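Side-chain contacts in protein Niban 2 (Homo sapiens, PDB 7CTP), which is thought to play a role in suppressing apoptosis and may promote melanoma cell invasion in vitro: residues Q355-V360 with K477-D482; K366-M371 with R470-V475. One frame throughout, in Å; residues are numbered along the deposited sequence.

In the fold
Contacts 1 and 2 are two points along one antiparallel pairing, between helices 342-378 and 464-511, in the helical part of a chain that also carries a PH domain. Moving on from 355-360 to 366-371 on the first helix means moving back from 477-482 to 470-475 on the second. The two centres lie about 14 Å apart, at about 21 Å (contact 1) and 31 Å (contact 2) from the centre of the chain. Contact 1 joins the helices through a buried tyrosine hydroxyl, contact 2 through apolar packing. Helix 422-455 touches both, and the loop around Leu57 reaches Asp482 at the first and Val475 at the second.

Contact 1 of 2, residues Q355-V360 with K477-D482; sequences QGFTEV and KKYDYD
Tyr479 reaches from helix 464-511 to the backbone of Phe357 on helix 342-378, and one hydrogen bond carries the polar side of this contact. The phenol OH of Tyr479 donates to Phe357 O over 2.7 Å. The donor comes in well off the C=O line, at a C=O...donor angle of 125°, and is tilted 21° out of the carbonyl plane. Seen from the tyrosine, Phe357 O lies at the ring edge, near the ring plane. CG of Tyr479 lies anti to the backbone N (chi1 179°), which carries the ring over to helix 342-378. The acceptor sits in mid-helix, where a carbonyl's usual partner is the amide four residues on; the tyrosine reaches it from outside that pattern.

Van der Waals contacts lie beside the bond. The apolar pair is Val360 CG1 against Tyr479 CE2, at 3.9 Å. Two further carbons rest against the hydroxyl oxygen: Val360 CB comes within 3.3 Å of Tyr479 OH, and Phe357 lies near the same hydroxyl, with CB 4.0 Å from Tyr479 OH. Both side chains cross the tyrosine at about a right angle. The Phe357 side chain also touches His435 and Met436 of helix 422-455, and Val360 touches Met440 there. A phenylalanine in place of Tyr479 would keep the ring but would probably leave Phe357 O without its cross-helix donor in a buried setting.

A charged link runs beside the tyrosine, where Asp480 forms a salt bridge to Arg361, the residue following Val360. Together these contacts describe antiparallel helix packing in an all-helical region, pinned by a buried side-chain-to-main-chain hydrogen bond.

Contact 2 of 2, residues K366-M371 with R470-V475; sequences KEVTDM and RVLERV
Leu472 holds its CG anti to the backbone N (chi1 170°), and Val368 places its CG1 in the same way (chi1 167°), a setting that carries both groups over to the partner helix. Here they form an apolar, antiparallel helix-helix packing in which Leu472 lies on helix 342-378 against Val368, Phe364 and Phe365, with Thr369 at the margin.

The CG1 methyl of Val368 sits over the tripod made by CB, CD1 and CD2 of Leu472, facing CG. It is 3.7 Å from Leu472 CD1 and equally far from Leu472 CD2, while Leu472 CB and CG are each 4.0 Å from Val368 CG1. Leu472 CD1 reaches Val368 CB and CG2 as well as CG1, the CD1 to CB distance being 3.9 Å. Leu472 CD2 meets Val368 CG1 and lies loosely near Thr369 OG1. Val368 and Leu472 point in opposing senses and pass flank to flank, and no hydrogen bond crosses between the segments. The backbones approach most closely at this pair, with the CA atoms of Val368 and Leu472 7.4 Å apart.

Phe447 of helix 422-455 touches both Val368 and Val471, bringing a third helix onto the pairing. The hydroxyl of Thr369 is hydrogen-bonded to Phe365 O one turn back in its own helix. The next residue, Asp370, takes part in a salt bridge within helix 342-378: Lys366 NZ meets Asp370 OD2 at 3.0 Å, on the syn side and 22° out of the carboxylate plane.

Contact 1 of 2, residues Q355-V360 with K477-D482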
loop_
_atom_site.group_PDB
_atom_site.type_symbol
_atom_site.label_atom_id
_atom_site.label_comp_id
_atom_site.label_asym_id
_atom_site.label_seq_id
_atom_site.Cartn_x
_atom_site.Cartn_y
_atom_site.Cartn_z
ATOM N N GLN A 355 11.951 -15.848 -3.620
ATOM C CA GLN A 355 11.136 -17.059 -3.589
ATOM C C GLN A 355 9.741 -16.788 -4.131
ATOM O O GLN A 355 9.183 -17.607 -4.870
ATOM C CB GLN A 355 11.063 -17.612 -2.167
ATOM C CG GLN A 355 12.360 -18.225 -1.686
ATOM C CD GLN A 355 12.299 -18.652 -0.239
ATOM O OE1 GLN A 355 11.368 -18.304 0.482
ATOM N NE2 GLN A 355 13.297 -19.409 0.196
ATOM N N GLY A 356 9.165 -15.637 -3.782
ATOM C CA GLY A 356 7.822 -15.327 -4.242
ATOM C C GLY A 356 7.744 -15.131 -5.744
ATOM O O GLY A 356 6.818 -15.617 -6.400
ATOM N N PHE A 357 8.718 -14.417 -6.313
ATOM C CA PHE A 357 8.716 -14.199 -7.758
ATOM C C PHE A 357 8.959 -15.505 -8.505
ATOM O O PHE A 357 8.366 -15.743 -9.563
ATOM C CB PHE A 357 9.764 -13.154 -8.135
ATOM C CG PHE A 357 9.290 -11.723 -7.991
ATOM C CD1 PHE A 357 9.118 -11.156 -6.737
ATOM C CD2 PHE A 357 9.028 -10.950 -9.109
ATOM C CE1 PHE A 357 8.686 -9.851 -6.600
ATOM C CE2 PHE A 357 8.594 -9.635 -8.978
ATOM C CZ PHE A 357 8.427 -9.088 -7.722
ATOM N N THR A 358 9.817 -16.369 -7.960
ATOM C CA THR A 358 10.009 -17.689 -8.554
ATOM C C THR A 358 8.738 -18.532 -8.470
ATOM O O THR A 358 8.396 -19.246 -9.422
ATOM C CB THR A 358 11.184 -18.394 -7.882
ATOM O OG1 THR A 358 12.385 -17.671 -8.174
ATOM C CG2 THR A 358 11.318 -19.826 -8.396
ATOM N N GLU A 359 8.010 -18.446 -7.352
ATOM C CA GLU A 359 6.753 -19.178 -7.234
ATOM C C GLU A 359 5.720 -18.681 -8.244
ATOM O O GLU A 359 4.978 -19.483 -8.820
ATOM C CB GLU A 359 6.218 -19.083 -5.804
ATOM C CG GLU A 359 4.914 -19.859 -5.553
ATOM C CD GLU A 359 5.093 -21.382 -5.535
ATOM O OE1 GLU A 359 4.065 -22.086 -5.492
ATOM O OE2 GLU A 359 6.243 -21.866 -5.553
ATOM N N VAL A 360 5.663 -17.364 -8.485
ATOM C CA VAL A 360 4.794 -16.844 -9.540
ATOM C C VAL A 360 5.136 -17.497 -10.876
ATOM O O VAL A 360 4.253 -17.931 -11.624
ATOM C CB VAL A 360 4.913 -15.313 -9.627
ATOM C CG1 VAL A 360 4.241 -14.807 -10.914
ATOM C CG2 VAL A 360 4.290 -14.678 -8.387
ATOM N N LYS A 477 11.197 -15.883 -20.770
ATOM C CA LYS A 477 12.411 -15.066 -20.835
ATOM C C LYS A 477 12.099 -13.599 -20.559
ATOM O O LYS A 477 12.861 -12.921 -19.858
ATOM C CB LYS A 477 13.121 -15.234 -22.186
ATOM C CG LYS A 477 13.507 -16.679 -22.472
ATOM C CD LYS A 477 14.799 -16.872 -23.256
ATOM C CE LYS A 477 15.066 -18.366 -23.501
ATOM N NZ LYS A 477 14.162 -18.983 -24.526
ATOM N N LYS A 478 10.969 -13.099 -21.072
ATOM C CA LYS A 478 10.554 -11.743 -20.720
ATOM C C LYS A 478 10.267 -11.640 -19.227
ATOM O O LYS A 478 10.624 -10.643 -18.585
ATOM C CB LYS A 478 9.325 -11.325 -21.531
ATOM C CG LYS A 478 9.547 -11.306 -23.052
ATOM C CD LYS A 478 8.238 -11.052 -23.790
ATOM C CE LYS A 478 8.415 -11.170 -25.305
ATOM N NZ LYS A 478 9.263 -10.077 -25.858
ATOM N N TYR A 479 9.632 -12.668 -18.656
ATOM C CA TYR A 479 9.346 -12.654 -17.224
ATOM C C TYR A 479 10.627 -12.569 -16.403
ATOM O O TYR A 479 10.715 -11.791 -15.442
ATOM C CB TYR A 479 8.545 -13.894 -16.824
ATOM C CG TYR A 479 8.253 -13.925 -15.339
ATOM C CD1 TYR A 479 9.154 -14.485 -14.434
ATOM C CD2 TYR A 479 7.090 -13.351 -14.837
ATOM C CE1 TYR A 479 8.887 -14.484 -13.068
ATOM C CE2 TYR A 479 6.818 -13.349 -13.480
ATOM C CZ TYR A 479 7.719 -13.914 -12.606
ATOM O OH TYR A 479 7.432 -13.899 -11.261
ATOM N N ASP A 480 11.625 -13.389 -16.745
ATOM C CA ASP A 480 12.850 -13.436 -15.952
ATOM C C ASP A 480 13.581 -12.102 -15.991
ATOM O O ASP A 480 14.161 -11.669 -14.983
ATOM C CB ASP A 480 13.759 -14.560 -16.448
ATOM C CG ASP A 480 13.201 -15.929 -16.153
ATOM O OD1 ASP A 480 12.353 -16.040 -15.239
ATOM O OD2 ASP A 480 13.605 -16.894 -16.844
ATOM N N TYR A 481 13.562 -11.432 -17.145
ATOM C CA TYR A 481 14.165 -10.108 -17.242
ATOM C C TYR A 481 13.419 -9.102 -16.374
ATOM O O TYR A 481 14.030 -8.371 -15.584
ATOM C CB TYR A 481 14.188 -9.653 -18.701
ATOM C CG TYR A 481 14.960 -8.367 -18.951
ATOM C CD1 TYR A 481 14.384 -7.122 -18.718
ATOM C CD2 TYR A 481 16.261 -8.401 -19.438
ATOM C CE1 TYR A 481 15.077 -5.954 -18.962
ATOM C CE2 TYR A 481 16.965 -7.234 -19.680
ATOM C CZ TYR A 481 16.367 -6.014 -19.441
ATOM O OH TYR A 481 17.060 -4.843 -19.683
ATOM N N ASP A 482 12.091 -9.059 -16.501
ATOM C CA ASP A 482 11.304 -8.071 -15.767
ATOM C C ASP A 482 11.348 -8.329 -14.268
ATOM O O ASP A 482 11.367 -7.386 -13.471
ATOM C CB ASP A 482 9.861 -8.082 -16.248
ATOM C CG ASP A 482 9.669 -7.304 -17.524
ATOM O OD1 ASP A 482 10.658 -6.746 -18.046
ATOM O OD2 ASP A 482 8.518 -7.259 -17.992
#

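Contact 2 of 2, residues K366-M371 with R470-V475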
loop_
_atom_site.group_PDB
_atom_site.type_symbol
_atom_site.label_atom_id
_atom_site.label_comp_id
_atom_site.label_asym_id
_atom_site.label_seq_id
_atom_site.Cartn_x
_atom_site.Cartn_y
_atom_site.Cartn_z
ATOM N N LYS A 366 2.914 -23.881 -14.686
ATOM C CA LYS A 366 1.989 -24.992 -14.484
ATOM C C LYS A 366 0.645 -24.732 -15.153
ATOM O O LYS A 366 0.077 -25.629 -15.788
ATOM C CB LYS A 366 1.799 -25.246 -12.989
ATOM C CG LYS A 366 0.639 -26.174 -12.664
ATOM C CD LYS A 366 0.484 -26.347 -11.163
ATOM C CE LYS A 366 -0.893 -26.877 -10.829
ATOM N NZ LYS A 366 -1.201 -28.073 -11.661
ATOM N N GLU A 367 0.127 -23.505 -15.036
ATOM C CA GLU A 367 -1.190 -23.214 -15.589
ATOM C C GLU A 367 -1.164 -23.248 -17.111
ATOM O O GLU A 367 -2.105 -23.742 -17.745
ATOM C CB GLU A 367 -1.680 -21.861 -15.073
ATOM C CG GLU A 367 -2.027 -21.889 -13.594
ATOM C CD GLU A 367 -3.126 -22.885 -13.278
ATOM O OE1 GLU A 367 -4.166 -22.875 -13.971
ATOM O OE2 GLU A 367 -2.943 -23.679 -12.334
ATOM N N VAL A 368 -0.083 -22.753 -17.715
ATOM C CA VAL A 368 0.039 -22.815 -19.169
ATOM C C VAL A 368 0.159 -24.265 -19.626
ATOM O O VAL A 368 -0.454 -24.674 -20.623
ATOM C CB VAL A 368 1.233 -21.966 -19.641
ATOM C CG1 VAL A 368 1.570 -22.282 -21.090
ATOM C CG2 VAL A 368 0.920 -20.477 -19.474
ATOM N N THR A 369 0.926 -25.069 -18.888
ATOM C CA THR A 369 1.066 -26.480 -19.236
ATOM C C THR A 369 -0.254 -27.217 -19.080
ATOM O O THR A 369 -0.614 -28.054 -19.917
ATOM C CB THR A 369 2.154 -27.129 -18.384
ATOM O OG1 THR A 369 3.357 -26.355 -18.481
ATOM C CG2 THR A 369 2.438 -28.544 -18.880
ATOM N N ASP A 370 -0.997 -26.914 -18.013
ATOM C CA ASP A 370 -2.313 -27.518 -17.847
ATOM C C ASP A 370 -3.226 -27.169 -19.017
ATOM O O ASP A 370 -3.984 -28.022 -19.491
ATOM C CB ASP A 370 -2.933 -27.089 -16.518
ATOM C CG ASP A 370 -2.407 -27.895 -15.343
ATOM O OD1 ASP A 370 -1.613 -28.830 -15.575
ATOM O OD2 ASP A 370 -2.777 -27.590 -14.190
ATOM N N MET A 371 -3.152 -25.928 -19.515
ATOM C CA MET A 371 -3.883 -25.578 -20.733
ATOM C C MET A 371 -3.388 -26.386 -21.925
ATOM O O MET A 371 -4.187 -26.874 -22.734
ATOM C CB MET A 371 -3.755 -24.086 -21.027
ATOM C CG MET A 371 -4.186 -23.733 -22.452
ATOM S SD MET A 371 -3.698 -22.076 -22.923
ATOM C CE MET A 371 -4.377 -21.173 -21.542
ATOM N N ARG A 470 6.374 -22.706 -27.439
ATOM C CA ARG A 470 7.336 -21.699 -27.883
ATOM C C ARG A 470 6.945 -20.309 -27.408
ATOM O O ARG A 470 7.813 -19.512 -27.033
ATOM C CB ARG A 470 7.476 -21.700 -29.407
ATOM C CG ARG A 470 8.688 -22.462 -29.917
ATOM C CD ARG A 470 8.554 -22.764 -31.402
ATOM N NE ARG A 470 8.258 -21.575 -32.202
ATOM C CZ ARG A 470 7.114 -21.362 -32.847
ATOM N NH1 ARG A 470 6.947 -20.253 -33.556
ATOM N NH2 ARG A 470 6.127 -22.242 -32.769
ATOM N N VAL A 471 5.649 -19.993 -27.447
ATOM C CA VAL A 471 5.178 -18.734 -26.882
ATOM C C VAL A 471 5.456 -18.694 -25.384
ATOM O O VAL A 471 5.869 -17.661 -24.838
ATOM C CB VAL A 471 3.683 -18.545 -27.193
ATOM C CG1 VAL A 471 3.103 -17.390 -26.376
ATOM C CG2 VAL A 471 3.476 -18.312 -28.684
ATOM N N LEU A 472 5.242 -19.823 -24.701
ATOM C CA LEU A 472 5.513 -19.900 -23.269
ATOM C C LEU A 472 6.984 -19.641 -22.980
ATOM O O LEU A 472 7.327 -18.871 -22.076
ATOM C CB LEU A 472 5.075 -21.265 -22.726
ATOM C CG LEU A 472 5.494 -21.636 -21.303
ATOM C CD1 LEU A 472 4.844 -20.694 -20.284
ATOM C CD2 LEU A 472 5.149 -23.075 -20.979
ATOM N N GLU A 473 7.875 -20.256 -23.762
ATOM C CA GLU A 473 9.303 -20.052 -23.542
ATOM C C GLU A 473 9.698 -18.597 -23.783
ATOM O O GLU A 473 10.578 -18.064 -23.094
ATOM C CB GLU A 473 10.109 -20.999 -24.434
ATOM C CG GLU A 473 11.491 -21.369 -23.902
ATOM C CD GLU A 473 11.457 -22.037 -22.530
ATOM O OE1 GLU A 473 10.576 -22.891 -22.284
ATOM O OE2 GLU A 473 12.326 -21.698 -21.693
ATOM N N ARG A 474 9.047 -17.930 -24.744
ATOM C CA ARG A 474 9.317 -16.513 -24.980
ATOM C C ARG A 474 8.846 -15.656 -23.812
ATOM O O ARG A 474 9.519 -14.688 -23.435
ATOM C CB ARG A 474 8.637 -16.040 -26.263
ATOM C CG ARG A 474 9.417 -16.310 -27.531
ATOM C CD ARG A 474 8.606 -15.920 -28.756
ATOM N NE ARG A 474 8.441 -14.473 -28.886
ATOM C CZ ARG A 474 7.397 -13.892 -29.472
ATOM N NH1 ARG A 474 6.422 -14.635 -29.981
ATOM N NH2 ARG A 474 7.326 -12.568 -29.549
ATOM N N VAL A 475 7.674 -15.970 -23.261
ATOM C CA VAL A 475 7.141 -15.181 -22.154
ATOM C C VAL A 475 7.978 -15.397 -20.899
ATOM O O VAL A 475 8.209 -14.465 -20.119
ATOM C CB VAL A 475 5.652 -15.516 -21.937
ATOM C CG1 VAL A 475 5.094 -14.789 -20.709
ATOM C CG2 VAL A 475 4.856 -15.144 -23.177
#